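Local coordinates for protein 3-hydroxyacyl-thioester dehydratase X (Mycobacterium tuberculosis, PDB 4OOB) that catalyses the reversible hydration of trans-2-enoyl-CoA to (3R)-3-hydroxyacyl-CoA, with a preference for C8 to C12 chains, at residues N172-N177 with F184-V189. Sequence-based numbering, arbitrary orientation.
Sequences NPIHTN and FGFPTV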
loop_
_atom_site.group_PDB
_atom_site.type_symbol
_atom_site.label_atom_id
_atom_site.label_comp_id
_atom_site.label_asym_id
_atom_site.label_seq_id
_atom_site.Cartn_x
_atom_site.Cartn_y
_atom_site.Cartn_z
ATOM N N ASN A 172 -12.252 3.518 -0.377
ATOM C CA ASN A 172 -12.250 4.864 0.230
ATOM C C ASN A 172 -12.412 5.868 -0.902
ATOM O O ASN A 172 -11.548 5.964 -1.803
ATOM C CB ASN A 172 -10.957 5.044 1.041
ATOM C CG ASN A 172 -10.711 6.454 1.525
ATOM O OD1 ASN A 172 -11.541 7.287 1.450
ATOM N ND2 ASN A 172 -9.509 6.701 2.024
ATOM N N PRO A 173 -13.572 6.572 -0.912
ATOM C CA PRO A 173 -13.971 7.440 -2.036
ATOM C C PRO A 173 -13.145 8.702 -2.277
ATOM O O PRO A 173 -13.487 9.484 -3.211
ATOM C CB PRO A 173 -15.405 7.822 -1.693
ATOM C CG PRO A 173 -15.525 7.686 -0.225
ATOM C CD PRO A 173 -14.501 6.692 0.228
ATOM N N ILE A 174 -12.125 8.968 -1.453
ATOM C CA ILE A 174 -11.208 10.078 -1.791
ATOM C C ILE A 174 -10.351 9.738 -3.016
ATOM O O ILE A 174 -9.758 10.614 -3.583
ATOM C CB ILE A 174 -10.244 10.470 -0.676
ATOM C CG1 ILE A 174 -9.239 9.303 -0.467
ATOM C CG2 ILE A 174 -10.975 10.831 0.622
ATOM C CD1 ILE A 174 -8.286 9.517 0.671
ATOM N N HIS A 175 -10.262 8.473 -3.404
ATOM C CA HIS A 175 -9.566 8.055 -4.657
ATOM C C HIS A 175 -10.447 8.063 -5.900
ATOM O O HIS A 175 -9.929 7.993 -6.998
ATOM C CB HIS A 175 -9.021 6.646 -4.480
ATOM C CG HIS A 175 -8.239 6.494 -3.238
ATOM N ND1 HIS A 175 -8.604 5.628 -2.226
ATOM C CD2 HIS A 175 -7.155 7.160 -2.798
ATOM C CE1 HIS A 175 -7.752 5.743 -1.234
ATOM N NE2 HIS A 175 -6.868 6.667 -1.558
ATOM N N THR A 176 -11.778 8.162 -5.734
ATOM C CA THR A 176 -12.720 8.043 -6.871
ATOM C C THR A 176 -13.765 9.165 -7.018
ATOM O O THR A 176 -14.242 9.396 -8.126
ATOM C CB THR A 176 -13.451 6.686 -6.843
ATOM O OG1 THR A 176 -14.248 6.610 -5.672
ATOM C CG2 THR A 176 -12.442 5.561 -6.778
ATOM N N ASN A 177 -14.109 9.864 -5.943
ATOM C CA ASN A 177 -15.096 10.925 -6.008
ATOM C C ASN A 177 -14.541 12.254 -5.523
ATOM O O ASN A 177 -14.179 12.377 -4.359
ATOM C CB ASN A 177 -16.328 10.542 -5.200
ATOM C CG ASN A 177 -17.487 11.499 -5.403
ATOM O OD1 ASN A 177 -17.325 12.660 -5.740
ATOM N ND2 ASN A 177 -18.641 11.018 -5.184
ATOM N N PHE A 184 -11.893 16.080 2.573
ATOM C CA PHE A 184 -10.776 15.668 3.382
ATOM C C PHE A 184 -9.453 16.332 3.011
ATOM O O PHE A 184 -8.385 15.826 3.341
ATOM C CB PHE A 184 -10.707 14.128 3.465
ATOM C CG PHE A 184 -11.768 13.558 4.395
ATOM C CD1 PHE A 184 -11.575 13.584 5.784
ATOM C CD2 PHE A 184 -12.998 13.134 3.902
ATOM C CE1 PHE A 184 -12.542 13.118 6.639
ATOM C CE2 PHE A 184 -13.983 12.665 4.765
ATOM C CZ PHE A 184 -13.755 12.642 6.135
ATOM N N GLY A 185 -9.550 17.491 2.368
ATOM C CA GLY A 185 -8.399 18.381 2.186
ATOM C C GLY A 185 -7.656 18.212 0.879
ATOM O O GLY A 185 -6.602 18.755 0.733
ATOM N N PHE A 186 -8.181 17.445 -0.081
ATOM C CA PHE A 186 -7.454 17.193 -1.308
ATOM C C PHE A 186 -8.114 17.873 -2.459
ATOM O O PHE A 186 -9.312 17.750 -2.604
ATOM C CB PHE A 186 -7.446 15.707 -1.605
ATOM C CG PHE A 186 -6.710 14.908 -0.570
ATOM C CD1 PHE A 186 -5.339 15.018 -0.460
ATOM C CD2 PHE A 186 -7.396 14.102 0.330
ATOM C CE1 PHE A 186 -4.657 14.294 0.497
ATOM C CE2 PHE A 186 -6.728 13.382 1.268
ATOM C CZ PHE A 186 -5.350 13.477 1.371
ATOM N N PRO A 187 -7.327 18.501 -3.345
ATOM C CA PRO A 187 -7.955 19.256 -4.441
ATOM C C PRO A 187 -8.470 18.423 -5.584
ATOM O O PRO A 187 -9.218 18.935 -6.383
ATOM C CB PRO A 187 -6.836 20.185 -4.919
ATOM C CG PRO A 187 -5.568 19.453 -4.561
ATOM C CD PRO A 187 -5.872 18.757 -3.253
ATOM N N THR A 188 -8.028 17.176 -5.725
ATOM C CA THR A 188 -8.645 16.238 -6.655
ATOM C C THR A 188 -8.611 14.883 -5.981
ATOM O O THR A 188 -8.053 14.736 -4.877
ATOM C CB THR A 188 -7.866 16.131 -7.997
ATOM O OG1 THR A 188 -6.635 15.394 -7.814
ATOM C CG2 THR A 188 -7.512 17.425 -8.502
ATOM N N VAL A 189 -9.153 13.887 -6.669
ATOM C CA VAL A 189 -9.047 12.485 -6.247
ATOM C C VAL A 189 -7.583 12.073 -6.236
ATOM O O VAL A 189 -6.799 12.653 -6.962
ATOM C CB VAL A 189 -9.848 11.602 -7.199
ATOM C CG1 VAL A 189 -11.326 11.837 -6.944
ATOM C CG2 VAL A 189 -9.523 11.932 -8.671
#
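Val189 lies against the backbone of Ile174 to Asn177. Its CG1 stands beside the backbone N and anti to the carbonyl carbon, and comes within 3.5 Å of Asn177 C. Val189 CB sits 3.6 Å from His175 O. Val189 CA makes a bent CA-H...O contact with Ile174 O, 3.3 Å away, with 137° at the hydrogen. No conventional hydrogen bond joins the two segments, but the backbone of Ile174 is hydrogen-bonded to that of Ile190, the residue after Val189.

The Ile174 side chain splits between the two phenylalanines. Its CD1, carried out by an extended chi2 of -176°, reaches Phe186 CE2 at 4.2 Å. Its CG2 branch approaches Phe184 CB at 4.4 Å.

The segments flank the short helix 178-183 in the MaoC-like hotdog domain. Asn177 is the N-cap of this helix, with OD1 accepting from Ile179 N. Gly185, with positive phi, is the C' residue of the Schellman motif at the other end. The chain thus doubles back and Phe186 returns to Ile174.

A type I turn runs from Asn172 to His175, closed by the bond from His175 N to Asn172 O. A weak but nearly straight bond runs from Ile174 N to Asn172 OD1. Ile174 CG1 covers one face of the His175 ring, 3.7 Å above its centre. The His175 ring also stacks with that of His192. On the other segment, Thr188 OG1 bonds to Val189 O at 2.9 Å, with the hydroxyl tilted 25° from the carbonyl plane; it also has a weak bond to Leu224 O.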